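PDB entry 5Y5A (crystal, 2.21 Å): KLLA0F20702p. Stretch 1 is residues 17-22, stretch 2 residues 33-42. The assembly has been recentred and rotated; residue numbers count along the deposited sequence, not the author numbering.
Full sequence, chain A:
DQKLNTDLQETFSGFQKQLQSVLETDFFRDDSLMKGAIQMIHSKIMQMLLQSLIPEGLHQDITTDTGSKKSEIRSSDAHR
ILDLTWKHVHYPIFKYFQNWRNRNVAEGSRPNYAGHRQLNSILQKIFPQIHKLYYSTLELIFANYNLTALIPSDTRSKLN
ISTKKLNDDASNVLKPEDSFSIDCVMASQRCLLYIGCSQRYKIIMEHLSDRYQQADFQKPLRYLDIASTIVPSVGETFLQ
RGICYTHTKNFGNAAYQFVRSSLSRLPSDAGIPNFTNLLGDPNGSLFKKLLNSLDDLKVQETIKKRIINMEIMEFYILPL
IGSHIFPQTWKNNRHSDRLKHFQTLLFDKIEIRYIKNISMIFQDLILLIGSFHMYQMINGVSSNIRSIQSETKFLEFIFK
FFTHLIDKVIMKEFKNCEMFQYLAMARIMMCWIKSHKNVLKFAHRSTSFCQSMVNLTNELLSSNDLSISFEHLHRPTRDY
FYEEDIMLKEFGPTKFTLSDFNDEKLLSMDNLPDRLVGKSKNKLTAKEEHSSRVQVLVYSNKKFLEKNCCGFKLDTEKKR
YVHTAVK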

ATOM      1  N   LYS A  17      32.195  -1.968 -11.003  1.00 91.49           N
ATOM      2  CA  LYS A  17      33.520  -1.351 -11.037  1.00 95.19           C
ATOM      3  C   LYS A  17      33.928  -0.947 -12.450  1.00 92.18           C
ATOM      4  O   LYS A  17      34.566   0.085 -12.646  1.00 94.79           O
ATOM      5  N   GLN A  18      33.550  -1.762 -13.430  1.00 91.07           N
ATOM      6  CA  GLN A  18      33.789  -1.436 -14.830  1.00 93.47           C
ATOM      7  C   GLN A  18      33.097  -0.133 -15.228  1.00 94.91           C
ATOM      8  O   GLN A  18      33.702   0.734 -15.858  1.00 94.25           O
ATOM      9  N   LEU A  19      31.831   0.003 -14.847  1.00 97.39           N
ATOM     10  CA  LEU A  19      31.027   1.155 -15.245  1.00 96.85           C
ATOM     11  C   LEU A  19      31.395   2.430 -14.490  1.00 97.77           C
ATOM     12  O   LEU A  19      31.208   3.535 -15.002  1.00 99.15           O
ATOM     13  N   GLN A  20      31.913   2.278 -13.274  1.00100.50           N
ATOM     14  CA  GLN A  20      32.349   3.426 -12.485  1.00104.61           C
ATOM     15  C   GLN A  20      33.498   4.140 -13.177  1.00105.08           C
ATOM     16  O   GLN A  20      33.559   5.371 -13.203  1.00104.03           O
ATOM     17  N   SER A  21      34.407   3.354 -13.744  1.00106.80           N
ATOM     18  CA  SER A  21      35.519   3.899 -14.508  1.00109.62           C
ATOM     19  C   SER A  21      34.998   4.612 -15.754  1.00110.52           C
ATOM     20  O   SER A  21      35.602   5.570 -16.238  1.00110.94           O
ATOM     21  N   VAL A  22      33.862   4.142 -16.260  1.00110.86           N
ATOM     22  CA  VAL A  22      33.217   4.753 -17.415  1.00112.47           C
ATOM     23  C   VAL A  22      32.221   5.831 -16.989  1.00114.44           C
ATOM     24  O   VAL A  22      32.588   6.987 -16.778  1.00116.19           O
ATOM     25  N   LEU A  33      32.014   4.472 -26.216  1.00132.15           N
ATOM     26  CA  LEU A  33      32.496   3.351 -25.416  1.00129.36           C
ATOM     27  C   LEU A  33      31.723   3.246 -24.111  1.00123.88           C
ATOM     28  O   LEU A  33      31.781   2.227 -23.425  1.00121.48           O
ATOM     29  N   MET A  34      31.003   4.310 -23.772  1.00120.81           N
ATOM     30  CA  MET A  34      30.102   4.298 -22.630  1.00116.45           C
ATOM     31  C   MET A  34      28.892   3.421 -22.921  1.00109.09           C
ATOM     32  O   MET A  34      28.414   2.687 -22.055  1.00101.67           O
ATOM     33  N   LYS A  35      28.399   3.503 -24.149  1.00110.95           N
ATOM     34  CA  LYS A  35      27.290   2.664 -24.571  1.00111.28           C
ATOM     35  C   LYS A  35      27.782   1.241 -24.817  1.00110.79           C
ATOM     36  O   LYS A  35      27.084   0.271 -24.520  1.00109.49           O
ATOM     37  N   GLY A  36      28.995   1.130 -25.354  1.00109.71           N
ATOM     38  CA  GLY A  36      29.603  -0.158 -25.636  1.00106.75           C
ATOM     39  C   GLY A  36      29.730  -1.024 -24.398  1.00 99.78           C
ATOM     40  O   GLY A  36      29.405  -2.210 -24.423  1.00 97.79           O
ATOM     41  N   ALA A  37      30.199  -0.426 -23.310  1.00 96.03           N
ATOM     42  CA  ALA A  37      30.339  -1.140 -22.049  1.00 89.30           C
ATOM     43  C   ALA A  37      28.993  -1.662 -21.562  1.00 85.34           C
ATOM     44  O   ALA A  37      28.882  -2.799 -21.107  1.00 86.92           O
ATOM     45  N   ILE A  38      27.969  -0.850 -21.672  1.00 82.36           N
ATOM     46  CA  ILE A  38      26.663  -1.265 -21.228  1.00 83.16           C
ATOM     47  C   ILE A  38      26.154  -2.401 -22.063  1.00 86.67           C
ATOM     48  O   ILE A  38      25.530  -3.310 -21.560  1.00 88.35           O
ATOM     49  N   GLN A  39      26.401  -2.325 -23.353  1.00 90.17           N
ATOM     50  CA  GLN A  39      25.932  -3.359 -24.271  1.00 88.88           C
ATOM     51  C   GLN A  39      26.566  -4.711 -23.983  1.00 84.26           C
ATOM     52  O   GLN A  39      25.910  -5.747 -24.078  1.00 83.36           O
ATOM     53  N   MET A  40      27.848  -4.696 -23.640  1.00 82.18           N
ATOM     54  CA  MET A  40      28.560  -5.926 -23.333  1.00 85.39           C
ATOM     55  C   MET A  40      28.015  -6.561 -22.058  1.00 80.96           C
ATOM     56  O   MET A  40      27.798  -7.773 -21.999  1.00 80.47           O
ATOM     57  N   ILE A  41      27.786  -5.735 -21.041  1.00 73.48           N
ATOM     58  CA  ILE A  41      27.288  -6.216 -19.760  1.00 72.70           C
ATOM     59  C   ILE A  41      25.851  -6.714 -19.894  1.00 74.45           C
ATOM     60  O   ILE A  41      25.493  -7.752 -19.338  1.00 76.09           O
ATOM     61  N   HIS A  42      25.035  -5.979 -20.644  1.00 74.67           N
ATOM     62  CA  HIS A  42      23.667  -6.402 -20.931  1.00 76.82           C
ATOM     63  C   HIS A  42      23.649  -7.750 -21.646  1.00 80.55           C
ATOM     64  O   HIS A  42      22.787  -8.591 -21.389  1.00 78.01           O
TER

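Packing between residues 17-22 and 33-42 of KLLA0F20702p. Two helical segments of one chain run nearly antiparallel, their N-to-C directions 170° apart and their axes 10.3 Å apart at closest approach. The contact is small, burying 312 Å² summed over both sides, and it is made mainly by apolar side chains, with some backbone of stretch 2: no hydrogen bond crosses between the stretches, and the backbone amides and carbonyls that pair here do so within their own stretch. In the register, the CA atoms of Leu19 and Ala37 lie 7.2 Å apart and those of Val22 and Met34 6.1 Å. Lys17 opens stretch 1 outside the contact; its side chain (m, then t throughout) is extended and out of reach of the other helix. Gln18 points toward stretch 2, with chi1 m and chi2 t. Its OE1 lies 3.8 Å from CD1 of Ile41, a van der Waals contact, with no hydrogen bond to stretch 2. Leu19 is the centre of the packing and gives up the largest area, 73 Å². Its CA-to-CB bond points sideways, but the m, t rotamer brings the end of the side chain nearer to stretch 2, where it meets residues spanning about one turn of the helix. CD2 of Leu19 lies 4.1 Å from CB of Ala37, and CG of Leu19 lies 3.8 Å from CD1 of Ile41. Ile38 starts sideways, its m, m rotamer bringing its end nearer to stretch 1, beside Leu19. Ile41 points toward stretch 1, and with chi1 m and chi2 t its CD1 reaches both Gln18 and Leu19. Gln20 and Ser21, exposed and out of reach, add nothing to the contact. Val22 closes the stretch almost as heavily engaged as Leu19, with 70 Å² covered. It points toward stretch 2 with chi1 t, and its two methyls diverge. CG1 of Val22 packs over the start of helix 33-42, 3.6 Å from CA of Met34 and 3.9 Å from CB of the same residue, while CG2 of Val22 lies 4.4 Å from CB of Ala37. Met34 starts sideways, but its t, t, m side chain brings its end nearer, so that the chain as well as its base lies along Val22. Ala37 points toward stretch 1, and its methyl is touched by both Leu19 and Val22. Met40 shows that direction alone is not enough: its CA-to-CB bond points toward stretch 1, yet the m, m, m rotamer leads the end away, and it makes no contact. Lys35 points away, and Gln39 and His42 lie out of reach, the histidine NE2 being hydrogen-bonded elsewhere in the structure.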

ATOM      1  CB  LYS A  17      34.565  -2.296 -10.436  1.00103.38           C
ATOM      2  CG  LYS A  17      34.284  -2.657  -8.984  1.00107.93           C
ATOM      3  CD  LYS A  17      35.451  -3.368  -8.311  1.00111.16           C
ATOM      4  CE  LYS A  17      35.120  -3.649  -6.848  1.00113.33           C
ATOM      5  NZ  LYS A  17      36.253  -4.251  -6.096  1.00116.51           N
ATOM      6  CB  GLN A  18      33.314  -2.575 -15.736  1.00 97.64           C
ATOM      7  CG  GLN A  18      34.270  -3.756 -15.803  1.00104.55           C
ATOM      8  CD  GLN A  18      33.835  -4.813 -16.802  1.00109.52           C
ATOM      9  OE1 GLN A  18      32.690  -4.823 -17.256  1.00108.55           O
ATOM     10  NE2 GLN A  18      34.753  -5.708 -17.154  1.00114.48           N
ATOM     11  CB  LEU A  19      29.540   0.847 -15.056  1.00 90.24           C
ATOM     12  CG  LEU A  19      28.963  -0.106 -16.104  1.00 87.12           C
ATOM     13  CD1 LEU A  19      27.525  -0.463 -15.787  1.00 84.52           C
ATOM     14  CD2 LEU A  19      29.078   0.505 -17.495  1.00 82.12           C
ATOM     15  CB  GLN A  20      32.766   2.991 -11.081  1.00114.19           C
ATOM     16  CG  GLN A  20      31.606   2.522 -10.216  1.00123.91           C
ATOM     17  CD  GLN A  20      32.061   1.947  -8.888  1.00128.04           C
ATOM     18  OE1 GLN A  20      33.243   1.651  -8.697  1.00128.51           O
ATOM     19  NE2 GLN A  20      31.121   1.787  -7.959  1.00126.20           N
ATOM     20  CB  SER A  21      36.500   2.789 -14.888  1.00110.22           C
ATOM     21  OG  SER A  21      37.696   3.326 -15.428  1.00114.93           O
ATOM     22  CB  VAL A  22      32.481   3.702 -18.263  1.00109.12           C
ATOM     23  CG1 VAL A  22      31.982   4.324 -19.550  1.00110.84           C
ATOM     24  CG2 VAL A  22      33.393   2.525 -18.556  1.00109.67           C
ATOM     25  CB  LEU A  33      33.994   3.491 -25.136  1.00134.72           C
ATOM     26  CG  LEU A  33      34.924   3.361 -26.345  1.00141.04           C
ATOM     27  CD1 LEU A  33      36.372   3.628 -25.953  1.00144.60           C
ATOM     28  CD2 LEU A  33      34.788   1.990 -26.996  1.00142.42           C
ATOM     29  CB  MET A  34      29.656   5.719 -22.287  1.00117.25           C
ATOM     30  CG  MET A  34      28.664   5.805 -21.143  1.00114.82           C
ATOM     31  SD  MET A  34      28.314   7.514 -20.677  1.00254.14           S
ATOM     32  CE  MET A  34      29.907   8.043 -20.047  1.00124.80           C
ATOM     33  CB  LYS A  35      26.634   3.233 -25.828  1.00113.33           C
ATOM     34  CG  LYS A  35      25.249   2.682 -26.110  1.00115.24           C
ATOM     35  CD  LYS A  35      24.625   3.379 -27.302  1.00121.51           C
ATOM     36  CE  LYS A  35      23.203   2.905 -27.545  1.00123.04           C
ATOM     37  NZ  LYS A  35      22.566   3.657 -28.664  1.00126.02           N
ATOM     38  CB  ALA A  37      30.967  -0.240 -21.000  1.00 87.41           C
ATOM     39  CB  ILE A  38      25.678  -0.083 -21.241  1.00 85.66           C
ATOM     40  CG1 ILE A  38      26.223   1.037 -20.373  1.00 89.59           C
ATOM     41  CG2 ILE A  38      24.303  -0.449 -20.709  1.00 81.35           C
ATOM     42  CD1 ILE A  38      26.452   0.627 -18.939  1.00 91.24           C
ATOM     43  CB  GLN A  39      26.217  -2.960 -25.715  1.00 91.65           C
ATOM     44  CG  GLN A  39      25.226  -1.975 -26.281  1.00 94.28           C
ATOM     45  CD  GLN A  39      25.641  -1.481 -27.643  1.00 97.18           C
ATOM     46  OE1 GLN A  39      26.801  -1.605 -28.029  1.00 94.26           O
ATOM     47  NE2 GLN A  39      24.696  -0.919 -28.385  1.00104.87           N
ATOM     48  CB  MET A  40      30.056  -5.657 -23.195  1.00 91.59           C
ATOM     49  CG  MET A  40      30.720  -5.223 -24.489  1.00100.23           C
ATOM     50  SD  MET A  40      30.569  -6.458 -25.793  1.00146.98           S
ATOM     51  CE  MET A  40      31.578  -7.769 -25.119  1.00120.88           C
ATOM     52  CB  ILE A  41      27.379  -5.114 -18.677  1.00 74.48           C
ATOM     53  CG1 ILE A  41      28.851  -4.773 -18.410  1.00 77.35           C
ATOM     54  CG2 ILE A  41      26.676  -5.545 -17.392  1.00 60.64           C
ATOM     55  CD1 ILE A  41      29.065  -3.619 -17.465  1.00 75.34           C
ATOM     56  CB  HIS A  42      22.941  -5.356 -21.782  1.00 78.10           C
ATOM     57  CG  HIS A  42      22.283  -4.275 -20.985  1.00 81.62           C
ATOM     58  ND1 HIS A  42      21.357  -3.410 -21.527  1.00 85.07           N
ATOM     59  CD2 HIS A  42      22.410  -3.921 -19.683  1.00 82.60           C
ATOM     60  CE1 HIS A  42      20.945  -2.567 -20.596  1.00 84.20           C
ATOM     61  NE2 HIS A  42      21.568  -2.856 -19.468  1.00 82.53           N
TER